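Local structure of formate oxidase (Aspergillus oryzae, 5ZU2) at residues His228-Ile233 / Ala438-Gln443; Val10-Gly15 / Leu264-Phe269. The protein binds flavin-adenine dinucleotide and, as a formate oxidase of the GMC oxidoreductase family, probably oxidises formate with it. The protein carries 1 engineered substitution. All coordinates share one frame; numbering follows the deposited sequence.

Interaction 1: His228-Ile233 / Ala438-Gln443. With FAD (flavin-adenine dinucleotide), chain D; ACT (acetate ion), chain H.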
loop_
_atom_site.group_PDB
_atom_site.type_symbol
_atom_site.label_atom_id
_atom_site.label_comp_id
_atom_site.label_asym_id
_atom_site.label_seq_id
_atom_site.Cartn_x
_atom_site.Cartn_y
_atom_site.Cartn_z
ATOM N N HIS A 228 -4.064 16.032 16.218
ATOM C CA HIS A 228 -2.731 15.769 15.713
ATOM C C HIS A 228 -1.829 15.307 16.858
ATOM O O HIS A 228 -1.744 15.963 17.898
ATOM C CB HIS A 228 -2.199 17.030 15.037
ATOM C CG HIS A 228 -1.092 16.767 14.078
ATOM N ND1 HIS A 228 -1.307 16.617 12.724
ATOM C CD2 HIS A 228 0.246 16.658 14.267
ATOM C CE1 HIS A 228 -0.147 16.407 12.122
ATOM N NE2 HIS A 228 0.811 16.431 13.033
ATOM N N SER A 229 -1.163 14.177 16.674
ATOM C CA SER A 229 -0.365 13.629 17.763
ATOM C C SER A 229 0.865 14.477 18.000
ATOM O O SER A 229 1.503 14.962 17.062
ATOM C CB SER A 229 0.054 12.186 17.480
ATOM O OG SER A 229 0.886 12.119 16.328
ATOM N N LYS A 230 1.176 14.693 19.266
ATOM C CA LYS A 230 2.376 15.433 19.589
ATOM C C LYS A 230 3.510 14.515 19.999
ATOM O O LYS A 230 4.637 14.696 19.540
ATOM C CB LYS A 230 2.105 16.455 20.698
ATOM C CG LYS A 230 3.390 17.043 21.237
ATOM C CD LYS A 230 3.181 17.761 22.548
ATOM C CE LYS A 230 4.425 18.524 22.944
ATOM N NZ LYS A 230 4.298 19.060 24.334
ATOM N N ARG A 231 3.215 13.481 20.780
ATOM C CA ARG A 231 4.250 12.703 21.442
ATOM C C ARG A 231 3.599 11.508 22.130
ATOM O O ARG A 231 2.436 11.578 22.538
ATOM C CB ARG A 231 4.982 13.585 22.466
ATOM C CG ARG A 231 6.140 12.950 23.175
ATOM C CD ARG A 231 6.623 13.840 24.323
ATOM N NE ARG A 231 7.071 15.149 23.854
ATOM C CZ ARG A 231 7.166 16.220 24.632
ATOM N NH1 ARG A 231 6.827 16.133 25.918
ATOM N NH2 ARG A 231 7.584 17.381 24.122
ATOM N N LEU A 232 4.340 10.402 22.223
ATOM C CA LEU A 232 3.953 9.336 23.132
ATOM C C LEU A 232 4.397 9.687 24.544
ATOM O O LEU A 232 5.508 10.182 24.747
ATOM C CB LEU A 232 4.560 7.999 22.709
ATOM C CG LEU A 232 4.033 7.430 21.401
ATOM C CD1 LEU A 232 4.888 6.249 20.931
ATOM C CD2 LEU A 232 2.551 7.060 21.551
ATOM N N ILE A 233 3.532 9.405 25.518
ATOM C CA ILE A 233 3.824 9.636 26.931
ATOM C C ILE A 233 4.560 8.418 27.461
ATOM O O ILE A 233 3.965 7.351 27.626
ATOM C CB ILE A 233 2.548 9.901 27.742
ATOM C CG1 ILE A 233 1.787 11.100 27.155
ATOM C CG2 ILE A 233 2.871 10.071 29.255
ATOM C CD1 ILE A 233 0.456 11.369 27.799
ATOM N N ALA A 438 12.006 18.942 15.582
ATOM C CA ALA A 438 11.191 18.426 16.668
ATOM C C ALA A 438 9.744 18.899 16.575
ATOM O O ALA A 438 8.945 18.625 17.475
ATOM C CB ALA A 438 11.798 18.828 18.010
ATOM N N ASP A 439 9.392 19.581 15.502
ATOM C CA ASP A 439 8.043 20.099 15.334
ATOM C C ASP A 439 7.089 18.975 14.928
ATOM O O ASP A 439 7.277 18.360 13.870
ATOM C CB ASP A 439 8.078 21.203 14.303
ATOM C CG ASP A 439 6.738 21.814 14.026
ATOM O OD1 ASP A 439 5.676 21.336 14.477
ATOM O OD2 ASP A 439 6.778 22.810 13.303
ATOM N N PRO A 440 6.077 18.659 15.740
ATOM C CA PRO A 440 5.160 17.558 15.392
ATOM C C PRO A 440 4.291 17.856 14.187
ATOM O O PRO A 440 3.666 16.932 13.659
ATOM C CB PRO A 440 4.303 17.403 16.651
ATOM C CG PRO A 440 5.007 18.240 17.719
ATOM C CD PRO A 440 5.728 19.308 17.013
ATOM N N PHE A 441 4.229 19.102 13.729
ATOM C CA PHE A 441 3.404 19.454 12.586
ATOM C C PHE A 441 4.183 19.528 11.278
ATOM O O PHE A 441 3.582 19.794 10.232
ATOM C CB PHE A 441 2.686 20.783 12.845
ATOM C CG PHE A 441 1.594 20.681 13.865
ATOM C CD1 PHE A 441 0.345 20.196 13.508
ATOM C CD2 PHE A 441 1.822 21.042 15.198
ATOM C CE1 PHE A 441 -0.656 20.095 14.445
ATOM C CE2 PHE A 441 0.813 20.944 16.141
ATOM C CZ PHE A 441 -0.431 20.472 15.766
ATOM N N GLN A 442 5.495 19.302 11.296
ATOM C CA GLN A 442 6.238 19.191 10.049
ATOM C C GLN A 442 6.302 17.742 9.591
ATOM O O GLN A 442 6.396 16.811 10.397
ATOM C CB GLN A 442 7.657 19.723 10.204
ATOM C CG GLN A 442 7.748 21.190 9.946
ATOM C CD GLN A 442 9.155 21.704 10.049
ATOM O OE1 GLN A 442 10.112 20.931 10.225
ATOM N NE2 GLN A 442 9.295 23.023 9.973
ATOM N N GLN A 443 6.258 17.556 8.285
ATOM C CA GLN A 443 6.425 16.220 7.764
ATOM C C GLN A 443 7.842 15.732 8.051
ATOM O O GLN A 443 8.762 16.532 8.239
ATOM C CB GLN A 443 6.125 16.179 6.266
ATOM C CG GLN A 443 7.132 16.890 5.355
ATOM C CD GLN A 443 6.975 16.459 3.908
ATOM O OE1 GLN A 443 6.152 17.014 3.173
ATOM N NE2 GLN A 443 7.759 15.483 3.487
HETATM P PA FAD D . -2.385 4.242 6.969
HETATM O O1A FAD D . -1.890 5.333 6.131
HETATM O O2A FAD D . -3.541 3.454 6.368
HETATM O O5B FAD D . -2.861 4.774 8.434
HETATM C C5B FAD D . -2.137 5.801 9.149
HETATM C C4B FAD D . -3.156 6.641 9.883
HETATM O O4B FAD D . -2.505 7.438 10.903
HETATM C C3B FAD D . -3.952 7.616 9.012
HETATM O O3B FAD D . -5.337 7.617 9.342
HETATM C C2B FAD D . -3.332 8.969 9.356
HETATM O O2B FAD D . -4.218 10.078 9.168
HETATM C C1B FAD D . -2.988 8.758 10.827
HETATM N N9A FAD D . -1.951 9.662 11.312
HETATM C C8A FAD D . -0.700 9.797 10.777
HETATM N N7A FAD D . 0.052 10.675 11.391
HETATM C C5A FAD D . -0.769 11.180 12.383
HETATM C C6A FAD D . -0.561 12.157 13.376
HETATM N N6A FAD D . 0.587 12.829 13.519
HETATM N N1A FAD D . -1.582 12.413 14.229
HETATM C C2A FAD D . -2.725 11.741 14.078
HETATM N N3A FAD D . -3.039 10.806 13.175
HETATM C C4A FAD D . -2.012 10.569 12.348
HETATM N N1 FAD D . -2.384 -1.205 -1.371
HETATM C C2 FAD D . -2.896 -2.291 -2.022
HETATM O O2 FAD D . -2.793 -3.434 -1.552
HETATM N N3 FAD D . -3.556 -2.117 -3.246
HETATM C C4 FAD D . -3.753 -0.906 -3.909
HETATM O O4 FAD D . -4.339 -0.873 -4.995
HETATM C C4X FAD D . -3.202 0.241 -3.193
HETATM N N5 FAD D . -3.331 1.428 -3.737
HETATM C C5X FAD D . -2.811 2.514 -3.060
HETATM C C6 FAD D . -2.970 3.787 -3.621
HETATM C C7 FAD D . -2.483 4.919 -2.979
HETATM C C7M FAD D . -2.666 6.274 -3.624
HETATM C C8 FAD D . -1.828 4.780 -1.741
HETATM C C8M FAD D . -1.292 5.981 -1.015
HETATM C C9 FAD D . -1.680 3.513 -1.171
HETATM C C9A FAD D . -2.164 2.381 -1.819
HETATM N N10 FAD D . -2.053 1.082 -1.266
HETATM C C10 FAD D . -2.546 -0.010 -1.930
HETATM C "C1'" FAD D . -1.327 0.850 -0.017
HETATM C "C2'" FAD D . -2.208 0.665 1.203
HETATM O "O2'" FAD D . -3.359 1.500 1.111
HETATM C "C3'" FAD D . -1.392 1.067 2.432
HETATM O "O3'" FAD D . -0.110 0.445 2.403
HETATM C "C4'" FAD D . -2.040 0.787 3.784
HETATM O "O4'" FAD D . -3.349 1.364 3.790
HETATM C "C5'" FAD D . -1.146 1.301 4.892
HETATM O "O5'" FAD D . -1.809 1.107 6.156
HETATM P P FAD D . -1.213 1.670 7.492
HETATM O O1P FAD D . -2.268 1.333 8.548
HETATM O O2P FAD D . 0.193 1.159 7.608
HETATM O O3P FAD D . -1.198 3.239 7.282
HETATM C C ACT H . 2.736 16.326 9.609
HETATM O O ACT H . 2.786 16.118 10.849
HETATM O OXT ACT H . 3.330 15.683 8.676
HETATM C CH3 ACT H . 1.797 17.551 9.182
HETATM O O HOH W 1 2.841 14.559 14.742
#
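H228 and F441 form an offset stack, with ring centroids 4.4 Å apart and planes tilted by 24°. The CD1-CE1 side of the F441 ring lies over one face of the imidazole. A chi1 of -159° swings the imidazole away from its backbone N and toward the 438-443 loop. N6A, the amino group of the FAD adenine, lies over the rim of the opposite face. NE2 of H228 donates to P440 O at 3.0 Å, with a bent N-H...O angle of 139°. The acceptor lies near the imidazole plane, but NE2 stands above the carbonyl plane. NE2 also bonds weakly to O of an acetate, probably from the crystallisation liquor. One water donates to S229 O and P440 O and joins the segments beside the adenine. S229 N gives a nearly straight bond to FAD N1A at 3.0 Å. H228 and S229 thus line the adenine end of the FAD pocket. Further out, a type I beta turn from D439 to Q442 presents P440 and F441. D439 forms an Asx turn, OD1 accepting from F441 N at 2.8 Å. The P440 ring packs alongside K230. Strand 227-235 is an edge strand paired with 240-248, and K273 of helix 267-277 also binds P440 O.

Interaction 2: Val10-Gly15 / Leu264-Phe269. With FAD (flavin-adenine dinucleotide), chain D.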
loop_
_atom_site.group_PDB
_atom_site.type_symbol
_atom_site.label_atom_id
_atom_site.label_comp_id
_atom_site.label_asym_id
_atom_site.label_seq_id
_atom_site.Cartn_x
_atom_site.Cartn_y
_atom_site.Cartn_z
ATOM N N VAL A 10 -5.364 2.304 23.597
ATOM C CA VAL A 10 -5.311 3.524 22.803
ATOM C C VAL A 10 -4.627 3.193 21.492
ATOM O O VAL A 10 -3.484 2.721 21.489
ATOM C CB VAL A 10 -4.564 4.650 23.533
ATOM C CG1 VAL A 10 -4.350 5.825 22.598
ATOM C CG2 VAL A 10 -5.338 5.086 24.794
ATOM N N ILE A 11 -5.332 3.403 20.383
ATOM C CA ILE A 11 -4.746 3.320 19.047
ATOM C C ILE A 11 -4.438 4.733 18.564
ATOM O O ILE A 11 -5.313 5.614 18.561
ATOM C CB ILE A 11 -5.662 2.584 18.058
ATOM C CG1 ILE A 11 -5.632 1.070 18.301
ATOM C CG2 ILE A 11 -5.239 2.896 16.641
ATOM C CD1 ILE A 11 -6.319 0.589 19.553
ATOM N N VAL A 12 -3.189 4.956 18.183
ATOM C CA VAL A 12 -2.718 6.245 17.714
ATOM C C VAL A 12 -2.677 6.154 16.193
ATOM O O VAL A 12 -1.811 5.484 15.625
ATOM C CB VAL A 12 -1.349 6.580 18.313
ATOM C CG1 VAL A 12 -0.921 7.998 17.963
ATOM C CG2 VAL A 12 -1.372 6.330 19.833
ATOM N N GLY A 13 -3.651 6.780 15.529
ATOM C CA GLY A 13 -3.754 6.711 14.084
ATOM C C GLY A 13 -4.813 5.734 13.606
ATOM O O GLY A 13 -4.582 4.527 13.624
ATOM N N GLY A 14 -5.984 6.229 13.200
ATOM C CA GLY A 14 -7.082 5.383 12.779
ATOM C C GLY A 14 -7.014 4.970 11.326
ATOM O O GLY A 14 -7.948 5.209 10.557
ATOM N N GLY A 15 -5.929 4.321 10.941
ATOM C CA GLY A 15 -5.704 3.939 9.562
ATOM C C GLY A 15 -6.084 2.500 9.293
ATOM O O GLY A 15 -6.942 1.916 9.974
ATOM N N LEU A 264 0.641 1.964 18.256
ATOM C CA LEU A 264 0.997 3.030 17.335
ATOM C C LEU A 264 0.771 2.521 15.911
ATOM O O LEU A 264 1.344 1.502 15.516
ATOM C CB LEU A 264 2.445 3.468 17.557
ATOM C CG LEU A 264 2.987 4.526 16.598
ATOM C CD1 LEU A 264 2.037 5.734 16.539
ATOM C CD2 LEU A 264 4.422 4.942 16.959
ATOM N N SER A 265 -0.082 3.218 15.162
ATOM C CA SER A 265 -0.573 2.803 13.850
ATOM C C SER A 265 -0.601 3.997 12.896
ATOM O O SER A 265 -1.561 4.196 12.146
ATOM C CB SER A 265 -1.965 2.176 13.948
ATOM O OG SER A 265 -1.961 0.974 14.692
ATOM N N GLN A 266 0.429 4.833 12.934
ATOM C CA GLN A 266 0.414 6.053 12.146
ATOM C C GLN A 266 0.995 5.863 10.762
ATOM O O GLN A 266 1.186 6.847 10.051
ATOM C CB GLN A 266 1.127 7.184 12.880
ATOM C CG GLN A 266 0.283 7.777 14.016
ATOM C CD GLN A 266 0.836 9.106 14.531
ATOM O OE1 GLN A 266 0.113 9.881 15.179
ATOM N NE2 GLN A 266 2.115 9.377 14.242
ATOM N N GLY A 267 1.310 4.634 10.376
ATOM C CA GLY A 267 1.754 4.357 9.031
ATOM C C GLY A 267 3.245 4.557 8.877
ATOM O O GLY A 267 3.924 5.123 9.736
ATOM N N VAL A 268 3.742 4.130 7.710
ATOM C CA VAL A 268 5.180 3.981 7.478
ATOM C C VAL A 268 5.958 5.289 7.670
ATOM O O VAL A 268 7.152 5.256 8.004
ATOM C CB VAL A 268 5.411 3.386 6.073
ATOM C CG1 VAL A 268 4.902 4.370 4.992
ATOM C CG2 VAL A 268 6.885 3.092 5.859
ATOM N N PHE A 269 5.318 6.449 7.467
ATOM C CA PHE A 269 6.020 7.729 7.581
ATOM C C PHE A 269 5.845 8.397 8.948
ATOM O O PHE A 269 6.818 8.929 9.485
ATOM C CB PHE A 269 5.584 8.696 6.460
ATOM C CG PHE A 269 5.814 8.150 5.054
ATOM C CD1 PHE A 269 6.987 7.458 4.739
ATOM C CD2 PHE A 269 4.842 8.296 4.067
ATOM C CE1 PHE A 269 7.192 6.931 3.472
ATOM C CE2 PHE A 269 5.036 7.767 2.802
ATOM C CZ PHE A 269 6.215 7.088 2.498
HETATM P PA FAD D . -2.385 4.242 6.969
HETATM O O1A FAD D . -1.890 5.333 6.131
HETATM O O2A FAD D . -3.541 3.454 6.368
HETATM O O5B FAD D . -2.861 4.774 8.434
HETATM C C5B FAD D . -2.137 5.801 9.149
HETATM C C4B FAD D . -3.156 6.641 9.883
HETATM O O4B FAD D . -2.505 7.438 10.903
HETATM C C3B FAD D . -3.952 7.616 9.012
HETATM O O3B FAD D . -5.337 7.617 9.342
HETATM C C2B FAD D . -3.332 8.969 9.356
HETATM O O2B FAD D . -4.218 10.078 9.168
HETATM C C1B FAD D . -2.988 8.758 10.827
HETATM N N9A FAD D . -1.951 9.662 11.312
HETATM C C8A FAD D . -0.700 9.797 10.777
HETATM N N7A FAD D . 0.052 10.675 11.391
HETATM C C5A FAD D . -0.769 11.180 12.383
HETATM C C6A FAD D . -0.561 12.157 13.376
HETATM N N6A FAD D . 0.587 12.829 13.519
HETATM N N1A FAD D . -1.582 12.413 14.229
HETATM C C2A FAD D . -2.725 11.741 14.078
HETATM N N3A FAD D . -3.039 10.806 13.175
HETATM C C4A FAD D . -2.012 10.569 12.348
HETATM N N1 FAD D . -2.384 -1.205 -1.371
HETATM C C2 FAD D . -2.896 -2.291 -2.022
HETATM O O2 FAD D . -2.793 -3.434 -1.552
HETATM N N3 FAD D . -3.556 -2.117 -3.246
HETATM C C4 FAD D . -3.753 -0.906 -3.909
HETATM O O4 FAD D . -4.339 -0.873 -4.995
HETATM C C4X FAD D . -3.202 0.241 -3.193
HETATM N N5 FAD D . -3.331 1.428 -3.737
HETATM C C5X FAD D . -2.811 2.514 -3.060
HETATM C C6 FAD D . -2.970 3.787 -3.621
HETATM C C7 FAD D . -2.483 4.919 -2.979
HETATM C C7M FAD D . -2.666 6.274 -3.624
HETATM C C8 FAD D . -1.828 4.780 -1.741
HETATM C C8M FAD D . -1.292 5.981 -1.015
HETATM C C9 FAD D . -1.680 3.513 -1.171
HETATM C C9A FAD D . -2.164 2.381 -1.819
HETATM N N10 FAD D . -2.053 1.082 -1.266
HETATM C C10 FAD D . -2.546 -0.010 -1.930
HETATM C "C1'" FAD D . -1.327 0.850 -0.017
HETATM C "C2'" FAD D . -2.208 0.665 1.203
HETATM O "O2'" FAD D . -3.359 1.500 1.111
HETATM C "C3'" FAD D . -1.392 1.067 2.432
HETATM O "O3'" FAD D . -0.110 0.445 2.403
HETATM C "C4'" FAD D . -2.040 0.787 3.784
HETATM O "O4'" FAD D . -3.349 1.364 3.790
HETATM C "C5'" FAD D . -1.146 1.301 4.892
HETATM O "O5'" FAD D . -1.809 1.107 6.156
HETATM P P FAD D . -1.213 1.670 7.492
HETATM O O1P FAD D . -2.268 1.333 8.548
HETATM O O2P FAD D . 0.193 1.159 7.608
HETATM O O3P FAD D . -1.198 3.239 7.282
#
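V12 and L264 are bridge partners in the parallel sheet, and their side chains lie on the same face. CD1 of L264 packs on CB of V12 at 3.9 Å. With chi1 at 176°, L264 sends its CG to the far side of CB from the backbone N, and the end of the side chain turns back toward strand 9-12. S265 N donates to V12 O at 2.9 Å, and this is the one hydrogen bond between the segments. G13 sits in a tight part of the contact, its backbone lying against S265 O and Q266 CG. G13 O and S265 O, both acceptors, approach to 3.4 Å. The Q266 side chain extends from CG past V12. CG lies 3.5 Å from V12 O, and OE1 lies 3.5 Å from V12 CG1.

The contact is buried throughout and has no solvent side. Its looser part is where the chains diverge beyond G13 and Q266. FAD lies between them there. G15 CA is 3.2 Å from FAD O5B, and G267 CA is 3.6 Å from FAD O3P.

The Q266 amide lies against the adenine, with CD 3.4 Å from C5A. OE1 probably accepts from S229 OG, while NE2 bonds weakly to E270 O. Together they probably set the rotation of the amide. The chemistry is mixed: glycine CA atoms come close to ribose and phosphate oxygens, and a polar amide meets the adenine. This is consistent with the GxGxxG pattern of a Rossmann-type dinucleotide fold, which G13 and G15 fit.

Overall arrangement
Both interactions touch FAD at its adenosine end, and their centres are 13 Å apart. Interaction 1 meets the adenine at N1A and N6A. Interaction 2 runs along the adenine, ribose and pyrophosphate. They touch through S229 OG and Q266 OE1, a probable hydrogen bond of 2.6 Å. A second link is packing of L232 CD1 on L264 CD2 at 4.2 Å. Their segments alternate along the chain. Segment 438-443 meets the cofactor indirectly, through the H228 ring and the water beside N6A. Interaction 1 is a surface contact, whereas interaction 2 is buried. The segments contact the adenine, ribose and phosphates rather than the flavin.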